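Side-chain contacts in TetR family transcriptional regulator (Streptomyces coelicolor, PDB 6SRN), which probably binds DNA as a dimeric transcriptional repressor of the TetR type and takes up a furan hormone that controls antibiotic production: residues F68-K73 with A77-E82; V81-A86 with D120-A125. One frame throughout, in Å; residues are numbered along the deposited sequence.

Contact 1. Residues F68-K73 with A77-E82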
ATOM      1  N   PHE A  68      18.614  12.847 -25.484  1.00 12.71           N
ATOM      2  CA  PHE A  68      18.676  11.903 -26.601  1.00 13.98           C
ATOM      3  C   PHE A  68      18.100  10.546 -26.192  1.00 14.02           C
ATOM      4  O   PHE A  68      17.329   9.954 -26.924  1.00 16.38           O
ATOM      5  CB  PHE A  68      20.077  11.712 -27.113  1.00 14.24           C
ATOM      6  CG  PHE A  68      20.205  10.620 -28.141  1.00 14.58           C
ATOM      7  CD1 PHE A  68      19.635  10.768 -29.406  1.00 15.17           C
ATOM      8  CD2 PHE A  68      20.923   9.462 -27.865  1.00 15.90           C
ATOM      9  CE1 PHE A  68      19.789   9.785 -30.375  1.00 16.80           C
ATOM     10  CE2 PHE A  68      21.070   8.473 -28.821  1.00 16.61           C
ATOM     11  CZ  PHE A  68      20.507   8.634 -30.087  1.00 17.37           C
ATOM     12  N   HIS A  69      18.464  10.079 -25.010  1.00 12.99           N
ATOM     13  CA  HIS A  69      17.940   8.803 -24.507  1.00 13.55           C
ATOM     14  C   HIS A  69      16.519   8.904 -23.971  1.00 13.92           C
ATOM     15  O   HIS A  69      15.695   7.992 -24.206  1.00 13.50           O
ATOM     16  CB  HIS A  69      18.841   8.326 -23.406  1.00 13.83           C
ATOM     17  CG  HIS A  69      20.246   8.031 -23.834  1.00 14.65           C
ATOM     18  ND1 HIS A  69      20.618   6.795 -24.320  1.00 16.72           N
ATOM     19  CD2 HIS A  69      21.379   8.781 -23.810  1.00 15.03           C
ATOM     20  CE1 HIS A  69      21.912   6.808 -24.601  1.00 17.09           C
ATOM     21  NE2 HIS A  69      22.403   7.988 -24.284  1.00 16.38           N
ATOM     22  N   PHE A  70      16.231  10.003 -23.258  1.00 12.76           N
ATOM     23  CA  PHE A  70      14.923  10.217 -22.607  1.00 13.17           C
ATOM     24  C   PHE A  70      14.512  11.652 -22.823  1.00 12.78           C
ATOM     25  O   PHE A  70      15.007  12.556 -22.151  1.00 12.04           O
ATOM     26  CB  PHE A  70      15.013   9.951 -21.074  1.00 13.19           C
ATOM     27  CG  PHE A  70      15.612   8.635 -20.724  1.00 13.77           C
ATOM     28  CD1 PHE A  70      14.831   7.493 -20.755  1.00 15.63           C
ATOM     29  CD2 PHE A  70      16.948   8.548 -20.362  1.00 13.94           C
ATOM     30  CE1 PHE A  70      15.372   6.270 -20.427  1.00 15.77           C
ATOM     31  CE2 PHE A  70      17.500   7.311 -20.059  1.00 14.49           C
ATOM     32  CZ  PHE A  70      16.710   6.180 -20.112  1.00 15.47           C
ATOM     33  N   PRO A  71      13.583  11.885 -23.764  1.00 12.12           N
ATOM     34  CA  PRO A  71      13.318  13.272 -24.173  1.00 12.78           C
ATOM     35  C   PRO A  71      12.665  14.191 -23.146  1.00 10.83           C
ATOM     36  O   PRO A  71      12.610  15.393 -23.370  1.00 11.20           O
ATOM     37  CB  PRO A  71      12.414  13.117 -25.415  1.00 13.56           C
ATOM     38  CG  PRO A  71      11.942  11.730 -25.416  1.00 13.71           C
ATOM     39  CD  PRO A  71      12.916  10.892 -24.638  1.00 12.79           C
ATOM     40  N   SER A  72      12.163  13.670 -22.047  1.00 10.01           N
ATOM     41  CA  SER A  72      11.604  14.477 -20.999  1.00 10.12           C
ATOM     42  C   SER A  72      11.739  13.769 -19.677  1.00  9.69           C
ATOM     43  O   SER A  72      11.958  12.565 -19.602  1.00 10.22           O
ATOM     44  CB  SER A  72      10.125  14.704 -21.272  1.00 10.62           C
ATOM     45  OG  SER A  72       9.481  13.409 -21.279  1.00 12.48           O
ATOM     46  N   LYS A  73      11.529  14.526 -18.618  1.00 10.09           N
ATOM     47  CA  LYS A  73      11.465  13.949 -17.286  1.00 10.12           C
ATOM     48  C   LYS A  73      10.377  12.885 -17.173  1.00  9.47           C
ATOM     49  O   LYS A  73      10.552  11.859 -16.534  1.00  9.42           O
ATOM     50  CB  LYS A  73      11.249  15.068 -16.299  1.00 11.59           C
ATOM     51  CG  LYS A  73      11.343  14.687 -14.876  1.00 12.37           C
ATOM     52  CD  LYS A  73      11.024  15.960 -14.104  1.00 13.65           C
ATOM     53  CE  LYS A  73      10.742  15.683 -12.697  1.00 14.38           C
ATOM     54  NZ  LYS A  73      10.516  16.965 -11.981  1.00 12.93           N
ATOM     55  N   ALA A  77      10.884   8.975 -16.055  1.00  8.25           N
ATOM     56  CA  ALA A  77      10.097   8.331 -15.026  1.00  8.50           C
ATOM     57  C   ALA A  77       9.403   7.039 -15.531  1.00  8.33           C
ATOM     58  O   ALA A  77       9.393   6.018 -14.866  1.00  7.63           O
ATOM     59  CB  ALA A  77       9.114   9.310 -14.403  1.00  8.58           C
ATOM     60  N   ILE A  78       8.799   7.120 -16.717  1.00  7.91           N
ATOM     61  CA  ILE A  78       8.212   5.933 -17.312  1.00  7.23           C
ATOM     62  C   ILE A  78       9.257   4.829 -17.445  1.00  7.17           C
ATOM     63  O   ILE A  78       8.983   3.681 -17.125  1.00  7.21           O
ATOM     64  CB  ILE A  78       7.586   6.255 -18.691  1.00  7.22           C
ATOM     65  CG1 ILE A  78       6.366   7.156 -18.485  1.00  7.23           C
ATOM     66  CG2 ILE A  78       7.235   4.974 -19.419  1.00  7.82           C
ATOM     67  CD1 ILE A  78       5.840   7.728 -19.770  1.00  7.18           C
ATOM     68  N   ALA A  79      10.451   5.147 -17.967  1.00  7.36           N
ATOM     69  CA  ALA A  79      11.443   4.095 -18.177  1.00  7.88           C
ATOM     70  C   ALA A  79      11.865   3.414 -16.856  1.00  7.78           C
ATOM     71  O   ALA A  79      12.087   2.235 -16.826  1.00  8.00           O
ATOM     72  CB  ALA A  79      12.651   4.650 -18.895  1.00  8.03           C
ATOM     73  N   VAL A  80      12.005   4.200 -15.798  1.00  8.10           N
ATOM     74  CA  VAL A  80      12.346   3.669 -14.486  1.00  8.19           C
ATOM     75  C   VAL A  80      11.255   2.715 -14.012  1.00  8.06           C
ATOM     76  O   VAL A  80      11.526   1.591 -13.620  1.00  7.70           O
ATOM     77  CB  VAL A  80      12.548   4.810 -13.457  1.00  8.83           C
ATOM     78  CG1 VAL A  80      12.634   4.256 -12.028  1.00  8.67           C
ATOM     79  CG2 VAL A  80      13.811   5.584 -13.806  1.00  9.52           C
ATOM     80  N   VAL A  81      10.003   3.142 -14.064  1.00  7.61           N
ATOM     81  CA  VAL A  81       8.914   2.256 -13.614  1.00  7.71           C
ATOM     82  C   VAL A  81       8.830   0.994 -14.472  1.00  7.71           C
ATOM     83  O   VAL A  81       8.719  -0.121 -13.979  1.00  7.89           O
ATOM     84  CB  VAL A  81       7.567   3.005 -13.591  1.00  8.00           C
ATOM     85  CG1 VAL A  81       6.435   2.066 -13.252  1.00  8.22           C
ATOM     86  CG2 VAL A  81       7.621   4.120 -12.590  1.00  8.34           C
ATOM     87  N   GLU A  82       8.911   1.160 -15.779  1.00  8.46           N
ATOM     88  CA  GLU A  82       8.855  -0.019 -16.670  1.00  9.46           C
ATOM     89  C   GLU A  82       9.987  -0.992 -16.346  1.00  9.67           C
ATOM     90  O   GLU A  82       9.802  -2.219 -16.333  1.00  9.71           O
ATOM     91  CB  GLU A  82       8.935   0.375 -18.146  1.00 10.54           C
ATOM     92  CG  GLU A  82       7.725   1.017 -18.710  1.00 12.07           C
ATOM     93  CD  GLU A  82       8.011   1.354 -20.176  1.00 12.98           C
ATOM     94  OE1 GLU A  82       9.170   1.621 -20.601  1.00 14.46           O
ATOM     95  OE2 GLU A  82       7.079   1.267 -20.916  1.00 15.88           O
TER
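The Phe70 ring meets the methyl of Ala79: CE1 lies 3.5 Å from Ala79 CB, and CD1 follows at 4.0 Å. The methyl comes in obliquely to the ring, and the short alanine side chain lets the ring come close to helix 73-86. With CG beside the backbone N and anti to the carbonyl carbon (chi1 -52°), the ring swings from the turn toward that helix. The one hydrogen bond between the segments belongs to the helix's first turn: Ala77 N donates to Lys73 O at 2.9 Å, nearly straight at 166°. Ala77 CB sits 3.6 Å from the same Lys73 O, and its methyl packs on Tyr47. Further out, Phe70 also touches Ser75 and Leu76, and Arg31 and Ile34 of helix 31-49 pack on it too. Lys73 turns its extended chain the other way; NZ hydrogen-bonds to Ala50 O, and the side chain makes a cation-pi contact with Tyr47. Ser72 is the N-cap residue, its hydroxyl capping a backbone N of the first turn. Apolar ring-methyl packing thus holds the two parts together, while the crossing hydrogen bond is an ordinary helical one, consistent with a buried aromatic fastening the end of the predicted helix-turn-helix to the helix that follows it.

Contact 2. Residues V81-A86 with D120-A125. With LUB (4-(Hydroxymethyl)-2-propylfuran-3-carboxylic acid), chain B.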
ATOM      1  N   VAL A  81      10.003   3.142 -14.064  1.00  7.61           N
ATOM      2  CA  VAL A  81       8.914   2.256 -13.614  1.00  7.71           C
ATOM      3  C   VAL A  81       8.830   0.994 -14.472  1.00  7.71           C
ATOM      4  O   VAL A  81       8.719  -0.121 -13.979  1.00  7.89           O
ATOM      5  CB  VAL A  81       7.567   3.005 -13.591  1.00  8.00           C
ATOM      6  CG1 VAL A  81       6.435   2.066 -13.252  1.00  8.22           C
ATOM      7  CG2 VAL A  81       7.621   4.120 -12.590  1.00  8.34           C
ATOM      8  N   GLU A  82       8.911   1.160 -15.779  1.00  8.46           N
ATOM      9  CA  GLU A  82       8.855  -0.019 -16.670  1.00  9.46           C
ATOM     10  C   GLU A  82       9.987  -0.992 -16.346  1.00  9.67           C
ATOM     11  O   GLU A  82       9.802  -2.219 -16.333  1.00  9.71           O
ATOM     12  CB  GLU A  82       8.935   0.375 -18.146  1.00 10.54           C
ATOM     13  CG  GLU A  82       7.725   1.017 -18.710  1.00 12.07           C
ATOM     14  CD  GLU A  82       8.011   1.354 -20.176  1.00 12.98           C
ATOM     15  OE1 GLU A  82       9.170   1.621 -20.601  1.00 14.46           O
ATOM     16  OE2 GLU A  82       7.079   1.267 -20.916  1.00 15.88           O
ATOM     17  N   GLU A  83      11.182  -0.488 -16.078  1.00  9.04           N
ATOM     18  CA  GLU A  83      12.300  -1.355 -15.834  1.00  9.79           C
ATOM     19  C   GLU A  83      12.106  -2.138 -14.545  1.00 10.39           C
ATOM     20  O   GLU A  83      12.471  -3.308 -14.468  1.00 10.27           O
ATOM     21  CB  GLU A  83      13.582  -0.520 -15.783  1.00 10.79           C
ATOM     22  CG  GLU A  83      14.782  -1.242 -15.239  1.00 11.91           C
ATOM     23  CD  GLU A  83      15.047  -2.542 -15.933  1.00 13.55           C
ATOM     24  OE1 GLU A  83      14.785  -2.630 -17.149  1.00 14.90           O
ATOM     25  OE2 GLU A  83      15.549  -3.473 -15.250  1.00 15.28           O
ATOM     26  N   HIS A  84      11.554  -1.488 -13.528  1.00  8.64           N
ATOM     27  CA  HIS A  84      11.416  -2.176 -12.227  1.00  8.74           C
ATOM     28  C   HIS A  84      10.384  -3.302 -12.313  1.00  9.45           C
ATOM     29  O   HIS A  84      10.391  -4.192 -11.464  1.00  9.43           O
ATOM     30  CB  HIS A  84      11.197  -1.136 -11.106  1.00  8.66           C
ATOM     31  CG  HIS A  84       9.822  -1.049 -10.504  1.00  8.17           C
ATOM     32  ND1 HIS A  84       8.710  -0.595 -11.188  1.00  8.25           N
ATOM     33  CD2 HIS A  84       9.403  -1.263  -9.245  1.00  9.02           C
ATOM     34  CE1 HIS A  84       7.669  -0.571 -10.385  1.00  8.55           C
ATOM     35  NE2 HIS A  84       8.067  -0.952  -9.188  1.00  9.16           N
ATOM     36  N   TYR A  85       9.551  -3.310 -13.346  1.00  9.12           N
ATOM     37  CA  TYR A  85       8.684  -4.470 -13.668  1.00  9.49           C
ATOM     38  C   TYR A  85       9.294  -5.468 -14.638  1.00 10.74           C
ATOM     39  O   TYR A  85       9.186  -6.710 -14.443  1.00 10.98           O
ATOM     40  CB  TYR A  85       7.333  -4.030 -14.212  1.00  9.04           C
ATOM     41  CG  TYR A  85       6.483  -3.264 -13.284  1.00  8.70           C
ATOM     42  CD1 TYR A  85       6.142  -3.738 -12.007  1.00  8.41           C
ATOM     43  CD2 TYR A  85       5.948  -2.034 -13.678  1.00  9.13           C
ATOM     44  CE1 TYR A  85       5.345  -2.994 -11.161  1.00  8.84           C
ATOM     45  CE2 TYR A  85       5.138  -1.307 -12.834  1.00  8.66           C
ATOM     46  CZ  TYR A  85       4.808  -1.784 -11.575  1.00  8.74           C
ATOM     47  OH  TYR A  85       4.027  -0.999 -10.749  1.00  9.47           O
ATOM     48  N   ALA A  86       9.941  -4.974 -15.686  1.00 11.10           N
ATOM     49  CA  ALA A  86      10.337  -5.818 -16.806  1.00 10.88           C
ATOM     50  C   ALA A  86      11.436  -6.780 -16.457  1.00 10.67           C
ATOM     51  O   ALA A  86      11.634  -7.776 -17.167  1.00 11.89           O
ATOM     52  CB  ALA A  86      10.763  -4.960 -17.983  1.00 11.33           C
ATOM     53  N   ASP A 120      17.792  -1.872  -3.993  1.00  7.77           N
ATOM     54  CA  ASP A 120      18.035  -1.499  -5.387  1.00  8.49           C
ATOM     55  C   ASP A 120      17.328  -0.183  -5.714  1.00  7.92           C
ATOM     56  O   ASP A 120      16.117  -0.100  -5.641  1.00  7.34           O
ATOM     57  CB  ASP A 120      17.546  -2.611  -6.331  1.00  9.92           C
ATOM     58  CG  ASP A 120      17.951  -2.378  -7.744  1.00 13.54           C
ATOM     59  OD1 ASP A 120      18.031  -1.206  -8.176  1.00 17.75           O
ATOM     60  OD2 ASP A 120      18.152  -3.400  -8.473  1.00 18.25           O
ATOM     61  N   PRO A 121      18.092   0.865  -6.069  1.00  7.59           N
ATOM     62  CA  PRO A 121      17.455   2.109  -6.375  1.00  7.78           C
ATOM     63  C   PRO A 121      16.373   2.051  -7.447  1.00  7.30           C
ATOM     64  O   PRO A 121      15.422   2.858  -7.394  1.00  6.77           O
ATOM     65  CB  PRO A 121      18.599   2.985  -6.844  1.00  8.44           C
ATOM     66  CG  PRO A 121      19.810   2.462  -6.142  1.00  8.79           C
ATOM     67  CD  PRO A 121      19.574   0.983  -6.113  1.00  8.19           C
ATOM     68  N   VAL A 122      16.531   1.210  -8.461  1.00  7.12           N
ATOM     69  CA  VAL A 122      15.496   1.162  -9.514  1.00  7.21           C
ATOM     70  C   VAL A 122      14.147   0.706  -8.923  1.00  6.92           C
ATOM     71  O   VAL A 122      13.085   1.209  -9.309  1.00  7.07           O
ATOM     72  CB  VAL A 122      15.932   0.285 -10.699  1.00  7.92           C
ATOM     73  CG1 VAL A 122      14.811   0.159 -11.729  1.00  8.31           C
ATOM     74  CG2 VAL A 122      17.180   0.872 -11.322  1.00  8.92           C
ATOM     75  N   MET A 123      14.195  -0.276  -8.015  1.00  7.37           N
ATOM     76  CA  MET A 123      12.968  -0.722  -7.366  1.00  7.31           C
ATOM     77  C   MET A 123      12.415   0.341  -6.442  1.00  6.77           C
ATOM     78  O   MET A 123      11.188   0.544  -6.419  1.00  7.28           O
ATOM     79  CB  MET A 123      13.235  -2.013  -6.605  1.00  8.20           C
ATOM     80  CG  MET A 123      13.666  -3.190  -7.471  1.00  9.12           C
ATOM     81  SD  MET A 123      12.302  -3.804  -8.510  1.00 10.70           S
ATOM     82  CE  MET A 123      11.367  -4.541  -7.274  1.00 10.73           C
ATOM     83  N   GLN A 124      13.274   0.989  -5.687  1.00  6.59           N
ATOM     84  CA  GLN A 124      12.802   1.991  -4.767  1.00  6.61           C
ATOM     85  C   GLN A 124      12.161   3.159  -5.542  1.00  6.57           C
ATOM     86  O   GLN A 124      11.143   3.712  -5.157  1.00  6.92           O
ATOM     87  CB  GLN A 124      13.945   2.490  -3.910  1.00  7.28           C
ATOM     88  CG  GLN A 124      14.546   1.369  -3.049  1.00  8.02           C
ATOM     89  CD  GLN A 124      15.882   1.682  -2.452  1.00  8.97           C
ATOM     90  OE1 GLN A 124      16.490   2.705  -2.722  1.00 11.38           O
ATOM     91  NE2 GLN A 124      16.342   0.794  -1.603  1.00 10.02           N
ATOM     92  N   ALA A 125      12.783   3.538  -6.643  1.00  5.99           N
ATOM     93  CA  ALA A 125      12.278   4.603  -7.480  1.00  6.13           C
ATOM     94  C   ALA A 125      10.980   4.218  -8.155  1.00  6.71           C
ATOM     95  O   ALA A 125      10.042   5.002  -8.227  1.00  7.57           O
ATOM     96  CB  ALA A 125      13.303   4.991  -8.515  1.00  6.04           C
TER
HETATM   97  C2  LUB B 301       4.580  -4.072  -5.885  1.00 12.61           C
HETATM   98  C4  LUB B 301       4.715  -1.896  -6.390  1.00 12.42           C
HETATM   99  C5  LUB B 301       5.335  -2.077  -5.220  1.00 12.05           C
HETATM  100  C6  LUB B 301       4.139  -5.464  -5.686  1.00 12.74           C
HETATM  101  O11 LUB B 301       3.198  -4.566  -8.387  1.00 13.84           O
HETATM  102  C9  LUB B 301       3.426  -3.376  -8.050  1.00 12.38           C
HETATM  103  O10 LUB B 301       2.997  -2.384  -8.743  1.00 14.02           O
HETATM  104  C3  LUB B 301       4.149  -3.076  -6.830  1.00 13.01           C
HETATM  105  C12 LUB B 301       4.803  -0.556  -7.107  1.00 13.42           C
HETATM  106  O13 LUB B 301       3.467  -0.128  -7.461  1.00 15.11           O
HETATM  107  O1  LUB B 301       5.160  -3.406  -4.800  1.00 11.63           O
HETATM  108  C7  LUB B 301       5.356  -6.370  -5.919  1.00 13.67           C
HETATM  109  C8  LUB B 301       5.010  -7.835  -5.803  1.00 14.37           C
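Tyr85 OH is gripped by two groups: it donates a 2.6 Å hydrogen bond to O10 of the ligand carboxyl group and is also hydrogen-bonded to Gln130 NE2. That carboxyl group meets the tyrosine at the ring edge, C9 lying in the ring plane, so a phenol suits the place, with an apolar ring to line the pocket and a hydroxyl at its end. His84 CE1 lies 3.3 Å above one face of this ring, offset toward the rim. The imidazole is held in place by ND1, which donates to Val81 O at 2.8 Å, almost straight (171°), on a lone pair in the carbonyl plane. This bond accompanies an unusual chi1 of 108° and leaves NE2 at the pocket, 3.9 Å from ligand C12. His84 CB lies 3.5 Å from Val122 O, where the short helical segments pass with axes 8.5 Å apart. Met123 SD lies 3.5 Å from His84 O, its flexible chain crossing the histidine at about a right angle. Val122 CG1 touches both Glu83 CG (3.8 Å) and His84 CB. Asp120 N-caps its helix through Val122 N; Asp120 and Glu83 both salt-bridge Arg87. A pocket formed where the helix leading from the DNA-binding domain meets the C-terminal domain is characteristic of TetR-family regulators.

How the contacts relate
Both contacts use helix 73-86, and contact 2 takes it up where contact 1 leaves it: they share Val81 and Glu82, and their centres lie about 12 Å apart. Contact 1 joins the turn after helix 63-69, at the end of the predicted DNA-binding motif, to the first half of helix 73-86, while contact 2 sets its last residues against helix 121-131, which comes much later in the chain. The two also touch directly, Val80 CG1 packing 3.7 Å from Ala125 CB. Helix 73-86 therefore runs from the DNA-binding part to the ligand pocket, consistent with the TetR-family scheme in which ligand binding is relayed along this connecting helix to the DNA-binding domain.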